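PDB 6SKY: Serine/threonine-protein kinase Tel1 from Chaetomium thermophilum, which probably acts as a DNA-damage-sensing serine/threonine kinase of the ATM subfamily, phosphorylating proteins at Ser/Thr-Gln sites to activate checkpoint signalling. Local coordinates for residues D1449-K1460 with K1507-Y1518; A1477-R1485 with T1540-A1548. All coordinates share one frame; numbering follows the deposited sequence.

Contact 1 of 2, residues D1449-K1460 with K1507-Y1518; sequences DDALGITQYLIK and KAQEFHAWFSKY
Phe-1511 and Trp-1514 both carry CG anti to the backbone N (chi1 171° in each), which swings their rings across to helix 1448-1461, while the rotation about CA-CB of Ile-1459 places CG2 anti to its N, with CG1 beside the N, so that CG2 and CD1 reach different rings. The axes of segments 1449-1460 and 1507-1518 run nearly parallel, 19° apart, and come within 10.6 Å.

Two interlocking knobs dominate. The Phe-1511 ring enters a hole formed by Leu-1452, Thr-1455, Gln-1456 and Ile-1459: Leu-1452 CD2 reaches its CD1 at 3.5 Å, and Gln-1456 CG lies 3.5 Å from its CD2. The Gln-1456 chain slides past the ring in the opposite direction, its amide tilted only 26° from the ring plane. Glutamine suits this partly exposed margin because its CH2 groups can pack on the ring while it ends in a polar amide. Thr-1455 offers methyl CG2 to the ring at CZ. Were Phe-1511 replaced by an alanine, Leu-1452 and Thr-1455 would probably be left facing a gap and the Gln-1456 chain would lose its ring surface.

In return, Ile-1459 sits among four aromatic residues. Its CG2 meets the edge of Trp-1514 at CH2 (3.7 Å) and lies over a face of Tyr-1518, 4.0 Å from CE1; its CD1 lies over one face of Phe-1515, toward the rim, 4.0 Å from CE1. Tyr-1518 keeps its hydroxyl satisfied through Asp-1463.

At the other end, Asp-1449 OD2 and Lys-1507 NZ stand 4.0 Å apart, too far for a salt bridge though likely attractive. With no hydrogen bond between the segments, adhesion rests on shape and apolar burial, as suits neighbouring helices of an alpha solenoid.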
loop_
_atom_site.group_PDB
_atom_site.type_symbol
_atom_site.label_atom_id
_atom_site.label_comp_id
_atom_site.label_asym_id
_atom_site.label_seq_id
_atom_site.Cartn_x
_atom_site.Cartn_y
_atom_site.Cartn_z
ATOM N N ASP A 1449 -54.009 46.100 -46.654
ATOM C CA ASP A 1449 -53.718 46.533 -48.014
ATOM C C ASP A 1449 -53.004 47.875 -48.073
ATOM O O ASP A 1449 -52.107 48.052 -48.900
ATOM C CB ASP A 1449 -55.014 46.608 -48.818
ATOM C CG ASP A 1449 -56.114 47.294 -48.055
ATOM O OD1 ASP A 1449 -56.042 47.295 -46.808
ATOM O OD2 ASP A 1449 -57.043 47.830 -48.695
ATOM N N ASP A 1450 -53.378 48.829 -47.220
ATOM C CA ASP A 1450 -52.662 50.098 -47.176
ATOM C C ASP A 1450 -51.199 49.872 -46.826
ATOM O O ASP A 1450 -50.289 50.373 -47.502
ATOM C CB ASP A 1450 -53.315 51.035 -46.159
ATOM C CG ASP A 1450 -54.802 50.810 -46.033
ATOM O OD1 ASP A 1450 -55.443 50.515 -47.060
ATOM O OD2 ASP A 1450 -55.331 50.921 -44.906
ATOM N N ALA A 1451 -50.962 49.109 -45.756
ATOM C CA ALA A 1451 -49.602 48.806 -45.337
ATOM C C ALA A 1451 -48.848 48.046 -46.415
ATOM O O ALA A 1451 -47.669 48.313 -46.656
ATOM C CB ALA A 1451 -49.623 48.012 -44.034
ATOM N N LEU A 1452 -49.514 47.101 -47.083
ATOM C CA LEU A 1452 -48.838 46.340 -48.128
ATOM C C LEU A 1452 -48.475 47.219 -49.314
ATOM O O LEU A 1452 -47.403 47.047 -49.902
ATOM C CB LEU A 1452 -49.706 45.168 -48.573
ATOM C CG LEU A 1452 -49.736 44.003 -47.587
ATOM C CD1 LEU A 1452 -50.694 42.932 -48.036
ATOM C CD2 LEU A 1452 -48.348 43.435 -47.419
ATOM N N GLY A 1453 -49.331 48.178 -49.661
ATOM C CA GLY A 1453 -48.994 49.092 -50.739
ATOM C C GLY A 1453 -47.822 49.985 -50.386
ATOM O O GLY A 1453 -46.893 50.160 -51.186
ATOM N N ILE A 1454 -47.840 50.558 -49.180
ATOM C CA ILE A 1454 -46.729 51.409 -48.765
ATOM C C ILE A 1454 -45.439 50.603 -48.693
ATOM O O ILE A 1454 -44.362 51.093 -49.052
ATOM C CB ILE A 1454 -47.034 52.096 -47.423
ATOM C CG1 ILE A 1454 -48.374 52.819 -47.475
ATOM C CG2 ILE A 1454 -45.969 53.108 -47.114
ATOM C CD1 ILE A 1454 -48.768 53.431 -46.161
ATOM N N THR A 1455 -45.527 49.348 -48.248
ATOM C CA THR A 1455 -44.342 48.507 -48.140
ATOM C C THR A 1455 -43.780 48.174 -49.513
ATOM O O THR A 1455 -42.562 48.224 -49.722
ATOM C CB THR A 1455 -44.679 47.230 -47.383
ATOM O OG1 THR A 1455 -45.368 47.560 -46.174
ATOM C CG2 THR A 1455 -43.420 46.484 -47.043
ATOM N N GLN A 1456 -44.652 47.807 -50.456
ATOM C CA GLN A 1456 -44.210 47.591 -51.826
ATOM C C GLN A 1456 -43.507 48.824 -52.364
ATOM O O GLN A 1456 -42.418 48.730 -52.942
ATOM C CB GLN A 1456 -45.394 47.240 -52.722
ATOM C CG GLN A 1456 -46.004 45.886 -52.491
ATOM C CD GLN A 1456 -46.653 45.345 -53.745
ATOM O OE1 GLN A 1456 -46.173 45.581 -54.852
ATOM N NE2 GLN A 1456 -47.749 44.613 -53.580
ATOM N N TYR A 1457 -44.116 49.996 -52.174
ATOM C CA TYR A 1457 -43.528 51.215 -52.712
ATOM C C TYR A 1457 -42.163 51.482 -52.106
ATOM O O TYR A 1457 -41.217 51.825 -52.822
ATOM C CB TYR A 1457 -44.453 52.406 -52.476
ATOM C CG TYR A 1457 -43.835 53.715 -52.910
ATOM C CD1 TYR A 1457 -43.820 54.088 -54.243
ATOM C CD2 TYR A 1457 -43.256 54.568 -51.987
ATOM C CE1 TYR A 1457 -43.248 55.276 -54.645
ATOM C CE2 TYR A 1457 -42.681 55.757 -52.380
ATOM C CZ TYR A 1457 -42.681 56.106 -53.706
ATOM O OH TYR A 1457 -42.107 57.293 -54.092
ATOM N N LEU A 1458 -42.040 51.331 -50.787
ATOM C CA LEU A 1458 -40.779 51.631 -50.119
ATOM C C LEU A 1458 -39.687 50.657 -50.538
ATOM O O LEU A 1458 -38.564 51.070 -50.841
ATOM C CB LEU A 1458 -40.970 51.613 -48.607
ATOM C CG LEU A 1458 -41.791 52.773 -48.056
ATOM C CD1 LEU A 1458 -42.135 52.538 -46.605
ATOM C CD2 LEU A 1458 -41.022 54.061 -48.218
ATOM N N ILE A 1459 -39.990 49.358 -50.559
ATOM C CA ILE A 1459 -38.975 48.390 -50.965
ATOM C C ILE A 1459 -38.570 48.625 -52.412
ATOM O O ILE A 1459 -37.397 48.483 -52.774
ATOM C CB ILE A 1459 -39.474 46.952 -50.750
ATOM C CG1 ILE A 1459 -39.873 46.729 -49.299
ATOM C CG2 ILE A 1459 -38.390 45.966 -51.124
ATOM C CD1 ILE A 1459 -40.416 45.357 -49.037
ATOM N N LYS A 1460 -39.527 49.002 -53.261
ATOM C CA LYS A 1460 -39.223 49.207 -54.669
ATOM C C LYS A 1460 -38.373 50.453 -54.879
ATOM O O LYS A 1460 -37.428 50.438 -55.674
ATOM C CB LYS A 1460 -40.523 49.299 -55.461
ATOM C CG LYS A 1460 -40.435 48.787 -56.880
ATOM C CD LYS A 1460 -41.825 48.586 -57.459
ATOM C CE LYS A 1460 -41.772 47.840 -58.776
ATOM N NZ LYS A 1460 -43.129 47.595 -59.326
ATOM N N LYS A 1507 -54.078 39.657 -51.957
ATOM C CA LYS A 1507 -53.085 40.724 -52.022
ATOM C C LYS A 1507 -51.834 40.354 -51.241
ATOM O O LYS A 1507 -50.711 40.577 -51.705
ATOM C CB LYS A 1507 -53.681 42.028 -51.494
ATOM C CG LYS A 1507 -54.826 42.558 -52.335
ATOM C CD LYS A 1507 -55.534 43.708 -51.649
ATOM C CE LYS A 1507 -56.646 44.261 -52.521
ATOM N NZ LYS A 1507 -57.301 45.445 -51.900
ATOM N N ALA A 1508 -52.013 39.784 -50.048
ATOM C CA ALA A 1508 -50.871 39.334 -49.262
ATOM C C ALA A 1508 -50.080 38.261 -49.997
ATOM O O ALA A 1508 -48.847 38.257 -49.956
ATOM C CB ALA A 1508 -51.344 38.819 -47.905
ATOM N N GLN A 1509 -50.769 37.347 -50.684
ATOM C CA GLN A 1509 -50.068 36.296 -51.416
ATOM C C GLN A 1509 -49.287 36.863 -52.591
ATOM O O GLN A 1509 -48.151 36.446 -52.851
ATOM C CB GLN A 1509 -51.055 35.240 -51.900
ATOM C CG GLN A 1509 -51.697 34.425 -50.801
ATOM C CD GLN A 1509 -52.838 33.573 -51.314
ATOM O OE1 GLN A 1509 -53.148 33.587 -52.503
ATOM N NE2 GLN A 1509 -53.473 32.830 -50.417
ATOM N N GLU A 1510 -49.881 37.806 -53.323
ATOM C CA GLU A 1510 -49.166 38.424 -54.434
ATOM C C GLU A 1510 -47.958 39.204 -53.938
ATOM O O GLU A 1510 -46.894 39.186 -54.571
ATOM C CB GLU A 1510 -50.101 39.330 -55.229
ATOM C CG GLU A 1510 -51.152 38.582 -56.020
ATOM C CD GLU A 1510 -51.876 39.474 -57.011
ATOM O OE1 GLU A 1510 -51.989 40.688 -56.750
ATOM O OE2 GLU A 1510 -52.324 38.960 -58.057
ATOM N N PHE A 1511 -48.097 39.890 -52.800
ATOM C CA PHE A 1511 -46.947 40.573 -52.221
ATOM C C PHE A 1511 -45.875 39.580 -51.800
ATOM O O PHE A 1511 -44.684 39.832 -51.984
ATOM C CB PHE A 1511 -47.360 41.421 -51.025
ATOM C CG PHE A 1511 -46.194 41.975 -50.269
ATOM C CD1 PHE A 1511 -45.901 41.534 -48.996
ATOM C CD2 PHE A 1511 -45.357 42.905 -50.855
ATOM C CE1 PHE A 1511 -44.818 42.032 -48.318
ATOM C CE2 PHE A 1511 -44.274 43.401 -50.181
ATOM C CZ PHE A 1511 -44.002 42.965 -48.913
ATOM N N HIS A 1512 -46.283 38.455 -51.212
ATOM C CA HIS A 1512 -45.335 37.418 -50.824
ATOM C C HIS A 1512 -44.554 36.916 -52.030
ATOM O O HIS A 1512 -43.328 36.769 -51.970
ATOM C CB HIS A 1512 -46.100 36.284 -50.139
ATOM C CG HIS A 1512 -45.242 35.155 -49.660
ATOM N ND1 HIS A 1512 -45.253 34.725 -48.351
ATOM C CD2 HIS A 1512 -44.381 34.343 -50.315
ATOM C CE1 HIS A 1512 -44.418 33.711 -48.216
ATOM N NE2 HIS A 1512 -43.877 33.460 -49.393
ATOM N N ALA A 1513 -45.248 36.669 -53.142
ATOM C CA ALA A 1513 -44.574 36.199 -54.349
ATOM C C ALA A 1513 -43.619 37.253 -54.894
ATOM O O ALA A 1513 -42.473 36.946 -55.249
ATOM C CB ALA A 1513 -45.604 35.808 -55.405
ATOM N N TRP A 1514 -44.072 38.509 -54.968
ATOM C CA TRP A 1514 -43.204 39.575 -55.458
ATOM C C TRP A 1514 -41.973 39.730 -54.579
ATOM O O TRP A 1514 -40.858 39.898 -55.083
ATOM C CB TRP A 1514 -43.966 40.898 -55.526
ATOM C CG TRP A 1514 -43.064 42.054 -55.812
ATOM C CD1 TRP A 1514 -42.675 42.502 -57.034
ATOM C CD2 TRP A 1514 -42.414 42.894 -54.852
ATOM N NE1 TRP A 1514 -41.830 43.572 -56.901
ATOM C CE2 TRP A 1514 -41.653 43.832 -55.569
ATOM C CE3 TRP A 1514 -42.403 42.943 -53.457
ATOM C CZ2 TRP A 1514 -40.891 44.810 -54.939
ATOM C CZ3 TRP A 1514 -41.645 43.914 -52.834
ATOM C CH2 TRP A 1514 -40.902 44.833 -53.573
ATOM N N PHE A 1515 -42.159 39.672 -53.261
ATOM C CA PHE A 1515 -41.052 39.861 -52.335
ATOM C C PHE A 1515 -40.058 38.719 -52.434
ATOM O O PHE A 1515 -38.844 38.945 -52.400
ATOM C CB PHE A 1515 -41.588 39.986 -50.911
ATOM C CG PHE A 1515 -40.598 40.544 -49.937
ATOM C CD1 PHE A 1515 -39.513 41.271 -50.373
ATOM C CD2 PHE A 1515 -40.751 40.333 -48.582
ATOM C CE1 PHE A 1515 -38.604 41.782 -49.482
ATOM C CE2 PHE A 1515 -39.842 40.841 -47.687
ATOM C CZ PHE A 1515 -38.766 41.566 -48.141
ATOM N N SER A 1516 -40.547 37.484 -52.554
ATOM C CA SER A 1516 -39.633 36.360 -52.696
ATOM C C SER A 1516 -38.860 36.444 -54.003
ATOM O O SER A 1516 -37.663 36.144 -54.038
ATOM C CB SER A 1516 -40.399 35.047 -52.597
ATOM O OG SER A 1516 -41.621 35.132 -53.299
ATOM N N LYS A 1517 -39.520 36.859 -55.087
ATOM C CA LYS A 1517 -38.802 37.069 -56.342
ATOM C C LYS A 1517 -37.732 38.140 -56.191
ATOM O O LYS A 1517 -36.601 37.974 -56.664
ATOM C CB LYS A 1517 -39.779 37.455 -57.450
ATOM C CG LYS A 1517 -40.768 36.370 -57.814
ATOM C CD LYS A 1517 -41.705 36.844 -58.910
ATOM C CE LYS A 1517 -42.704 35.768 -59.289
ATOM N NZ LYS A 1517 -43.642 36.240 -60.342
ATOM N N TYR A 1518 -38.078 39.248 -55.537
ATOM C CA TYR A 1518 -37.117 40.321 -55.315
ATOM C C TYR A 1518 -35.909 39.820 -54.536
ATOM O O TYR A 1518 -34.761 40.117 -54.886
ATOM C CB TYR A 1518 -37.793 41.475 -54.575
ATOM C CG TYR A 1518 -36.837 42.566 -54.179
ATOM C CD1 TYR A 1518 -36.304 42.620 -52.902
ATOM C CD2 TYR A 1518 -36.456 43.535 -55.086
ATOM C CE1 TYR A 1518 -35.421 43.609 -52.543
ATOM C CE2 TYR A 1518 -35.577 44.525 -54.737
ATOM C CZ TYR A 1518 -35.062 44.560 -53.466
ATOM O OH TYR A 1518 -34.182 45.557 -53.122
#

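Contact 2 of 2, residues A1477-R1485 with T1540-A1548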
loop_
_atom_site.group_PDB
_atom_site.type_symbol
_atom_site.label_atom_id
_atom_site.label_comp_id
_atom_site.label_asym_id
_atom_site.label_seq_id
_atom_site.Cartn_x
_atom_site.Cartn_y
_atom_site.Cartn_z
ATOM N N ALA A 1477 -36.523 40.720 -44.030
ATOM C CA ALA A 1477 -37.105 39.701 -44.887
ATOM C C ALA A 1477 -37.535 38.488 -44.081
ATOM O O ALA A 1477 -38.634 37.966 -44.270
ATOM C CB ALA A 1477 -36.100 39.300 -45.961
ATOM N N LEU A 1478 -36.674 38.020 -43.178
ATOM C CA LEU A 1478 -37.029 36.870 -42.356
ATOM C C LEU A 1478 -38.284 37.143 -41.540
ATOM O O LEU A 1478 -39.235 36.353 -41.561
ATOM C CB LEU A 1478 -35.860 36.504 -41.448
ATOM C CG LEU A 1478 -36.088 35.396 -40.432
ATOM C CD1 LEU A 1478 -36.663 34.174 -41.097
ATOM C CD2 LEU A 1478 -34.779 35.064 -39.775
ATOM N N SER A 1479 -38.311 38.269 -40.824
ATOM C CA SER A 1479 -39.462 38.578 -39.983
ATOM C C SER A 1479 -40.724 38.751 -40.812
ATOM O O SER A 1479 -41.798 38.276 -40.429
ATOM C CB SER A 1479 -39.191 39.836 -39.165
ATOM O OG SER A 1479 -38.014 39.700 -38.398
ATOM N N SER A 1480 -40.614 39.416 -41.962
ATOM C CA SER A 1480 -41.789 39.693 -42.775
ATOM C C SER A 1480 -42.342 38.419 -43.390
ATOM O O SER A 1480 -43.553 38.185 -43.365
ATOM C CB SER A 1480 -41.439 40.710 -43.857
ATOM O OG SER A 1480 -42.603 41.183 -44.501
ATOM N N LEU A 1481 -41.469 37.581 -43.946
ATOM C CA LEU A 1481 -41.920 36.324 -44.525
ATOM C C LEU A 1481 -42.527 35.418 -43.465
ATOM O O LEU A 1481 -43.533 34.747 -43.719
ATOM C CB LEU A 1481 -40.758 35.635 -45.229
ATOM C CG LEU A 1481 -40.238 36.377 -46.457
ATOM C CD1 LEU A 1481 -38.937 35.771 -46.932
ATOM C CD2 LEU A 1481 -41.268 36.363 -47.566
ATOM N N ALA A 1482 -41.945 35.394 -42.264
ATOM C CA ALA A 1482 -42.515 34.589 -41.192
ATOM C C ALA A 1482 -43.912 35.072 -40.820
ATOM O O ALA A 1482 -44.854 34.275 -40.723
ATOM C CB ALA A 1482 -41.594 34.621 -39.977
ATOM N N ASP A 1483 -44.069 36.382 -40.611
ATOM C CA ASP A 1483 -45.375 36.894 -40.210
ATOM C C ASP A 1483 -46.406 36.757 -41.320
ATOM O O ASP A 1483 -47.592 36.572 -41.035
ATOM C CB ASP A 1483 -45.265 38.349 -39.766
ATOM C CG ASP A 1483 -44.880 38.484 -38.307
ATOM O OD1 ASP A 1483 -44.589 37.450 -37.675
ATOM O OD2 ASP A 1483 -44.875 39.620 -37.789
ATOM N N LEU A 1484 -45.986 36.831 -42.582
ATOM C CA LEU A 1484 -46.923 36.590 -43.674
ATOM C C LEU A 1484 -47.351 35.132 -43.711
ATOM O O LEU A 1484 -48.547 34.830 -43.779
ATOM C CB LEU A 1484 -46.303 37.002 -45.006
ATOM C CG LEU A 1484 -46.276 38.506 -45.244
ATOM C CD1 LEU A 1484 -45.627 38.822 -46.574
ATOM C CD2 LEU A 1484 -47.680 39.071 -45.172
ATOM N N ARG A 1485 -46.387 34.208 -43.662
ATOM C CA ARG A 1485 -46.720 32.791 -43.668
ATOM C C ARG A 1485 -47.647 32.430 -42.519
ATOM O O ARG A 1485 -48.489 31.539 -42.662
ATOM C CB ARG A 1485 -45.447 31.951 -43.608
ATOM C CG ARG A 1485 -45.698 30.461 -43.687
ATOM C CD ARG A 1485 -46.395 30.095 -44.984
ATOM N NE ARG A 1485 -45.494 30.167 -46.127
ATOM C CZ ARG A 1485 -45.891 30.090 -47.392
ATOM N NH1 ARG A 1485 -47.176 29.949 -47.675
ATOM N NH2 ARG A 1485 -45.004 30.160 -48.373
ATOM N N THR A 1540 -33.351 33.393 -46.904
ATOM C CA THR A 1540 -34.499 33.951 -47.609
ATOM C C THR A 1540 -35.291 32.869 -48.333
ATOM O O THR A 1540 -36.525 32.814 -48.234
ATOM C CB THR A 1540 -34.029 35.019 -48.589
ATOM O OG1 THR A 1540 -32.975 34.485 -49.398
ATOM C CG2 THR A 1540 -33.511 36.222 -47.836
ATOM N N GLU A 1541 -34.599 31.987 -49.058
ATOM C CA GLU A 1541 -35.296 30.973 -49.837
ATOM C C GLU A 1541 -36.045 29.997 -48.940
ATOM O O GLU A 1541 -37.207 29.671 -49.204
ATOM C CB GLU A 1541 -34.309 30.234 -50.735
ATOM C CG GLU A 1541 -34.830 28.910 -51.253
ATOM C CD GLU A 1541 -36.183 29.024 -51.936
ATOM O OE1 GLU A 1541 -36.449 30.057 -52.586
ATOM O OE2 GLU A 1541 -36.984 28.075 -51.816
ATOM N N ASN A 1542 -35.406 29.517 -47.874
ATOM C CA ASN A 1542 -36.089 28.574 -47.001
ATOM C C ASN A 1542 -37.242 29.240 -46.267
ATOM O O ASN A 1542 -38.287 28.617 -46.062
ATOM C CB ASN A 1542 -35.098 27.954 -46.022
ATOM C CG ASN A 1542 -34.038 27.128 -46.717
ATOM O OD1 ASN A 1542 -34.307 26.032 -47.194
ATOM N ND2 ASN A 1542 -32.825 27.650 -46.773
ATOM N N ALA A 1543 -37.089 30.511 -45.885
ATOM C CA ALA A 1543 -38.192 31.216 -45.244
ATOM C C ALA A 1543 -39.365 31.405 -46.192
ATOM O O ALA A 1543 -40.518 31.429 -45.751
ATOM C CB ALA A 1543 -37.719 32.569 -44.719
ATOM N N ALA A 1544 -39.097 31.536 -47.490
ATOM C CA ALA A 1544 -40.175 31.741 -48.446
ATOM C C ALA A 1544 -41.120 30.551 -48.564
ATOM O O ALA A 1544 -42.201 30.704 -49.141
ATOM C CB ALA A 1544 -39.593 32.070 -49.819
ATOM N N HIS A 1545 -40.761 29.379 -48.032
ATOM C CA HIS A 1545 -41.542 28.169 -48.261
ATOM C C HIS A 1545 -41.826 27.368 -46.999
ATOM O O HIS A 1545 -42.241 26.210 -47.101
ATOM C CB HIS A 1545 -40.837 27.266 -49.276
ATOM C CG HIS A 1545 -40.717 27.873 -50.636
ATOM N ND1 HIS A 1545 -39.559 28.468 -51.086
ATOM C CD2 HIS A 1545 -41.616 27.988 -51.641
ATOM C CE1 HIS A 1545 -39.748 28.920 -52.313
ATOM N NE2 HIS A 1545 -40.988 28.640 -52.673
ATOM N N ILE A 1546 -41.625 27.942 -45.816
ATOM C CA ILE A 1546 -41.851 27.212 -44.576
ATOM C C ILE A 1546 -43.340 26.982 -44.383
ATOM O O ILE A 1546 -44.168 27.546 -45.104
ATOM C CB ILE A 1546 -41.259 27.952 -43.364
ATOM C CG1 ILE A 1546 -41.747 29.396 -43.340
ATOM C CG2 ILE A 1546 -39.752 27.887 -43.379
ATOM C CD1 ILE A 1546 -41.176 30.197 -42.213
ATOM N N ARG A 1547 -43.681 26.134 -43.427
ATOM C CA ARG A 1547 -45.047 25.935 -42.986
ATOM C C ARG A 1547 -45.293 26.748 -41.719
ATOM O O ARG A 1547 -44.492 27.601 -41.336
ATOM C CB ARG A 1547 -45.316 24.449 -42.770
ATOM C CG ARG A 1547 -45.397 23.642 -44.042
ATOM C CD ARG A 1547 -45.394 22.156 -43.742
ATOM N NE ARG A 1547 -46.247 21.816 -42.605
ATOM C CZ ARG A 1547 -45.789 21.457 -41.410
ATOM N NH1 ARG A 1547 -44.485 21.391 -41.191
ATOM N NH2 ARG A 1547 -46.635 21.166 -40.434
ATOM N N ALA A 1548 -46.416 26.479 -41.055
ATOM C CA ALA A 1548 -46.775 27.252 -39.873
ATOM C C ALA A 1548 -45.918 26.876 -38.669
ATOM O O ALA A 1548 -45.663 27.717 -37.800
ATOM C CB ALA A 1548 -48.258 27.058 -39.558
#
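The carbonyl oxygen of Ala-1544 is gripped by two groups: by Arg-1485 across this contact and by His-1512 NE2 of helix 1502-1521. Arg-1485 NH2 donates to Ala-1544 O over 3.0 Å, in a bond bent to an N-H...O angle of 140°. The oxygen lies close to the guanidinium plane, but the donor stands above the carbonyl plane, 36° out of it and off the lone pairs. Arginine suits the place because its long chain, leaving CA with CG anti to N and then folding at chi2 and chi3, can curl back to the turn. On the way CD passes 3.4 Å from Ile-1546 O, and CG packs on Ile-1546 CG1.

Ala-1543 to Ile-1546 form a type I beta turn. His-1545 ND1 reaches back to Glu-1541 O (3.2 Å), tying the turn to the preceding helical residues.

Around Ala-1543 the contact is apolar. Ala-1543 CB meets Leu-1481 CD1 and Leu-1478 CD1, each at 4.1 Å, and Leu-1481 CD1 also rests against Thr-1540 O. The alanines of the second segment permit this closeness: the CA atoms of Leu-1481 and Ala-1544 are 6.3 Å apart.

Leucine methyls thus pack against the helical part, whereas the cationic group of Arg-1485 would probably be favoured by the carbonyl oxygens of the turn.

In the fold
Both contacts lie in the helical array near the start of the modelled chain, far from the nucleotide site, with centres about 14 Å apart. Their segments alternate in sequence, so that helices 1448-1461, 1470-1487, 1502-1521 and 1530-1543 interlock: contact 1 joins the first and third, contact 2 the second and fourth. Contact 1 is partly buried, with an aromatic-aliphatic centre and charged, solvent-facing margins; contact 2 is more deeply buried, built on small residues and leucines with one arginine bond at a turn. Helix 1502-1521 bridges them: Phe-1511 packs on Leu-1484, and Phe-1515 on Ala-1477.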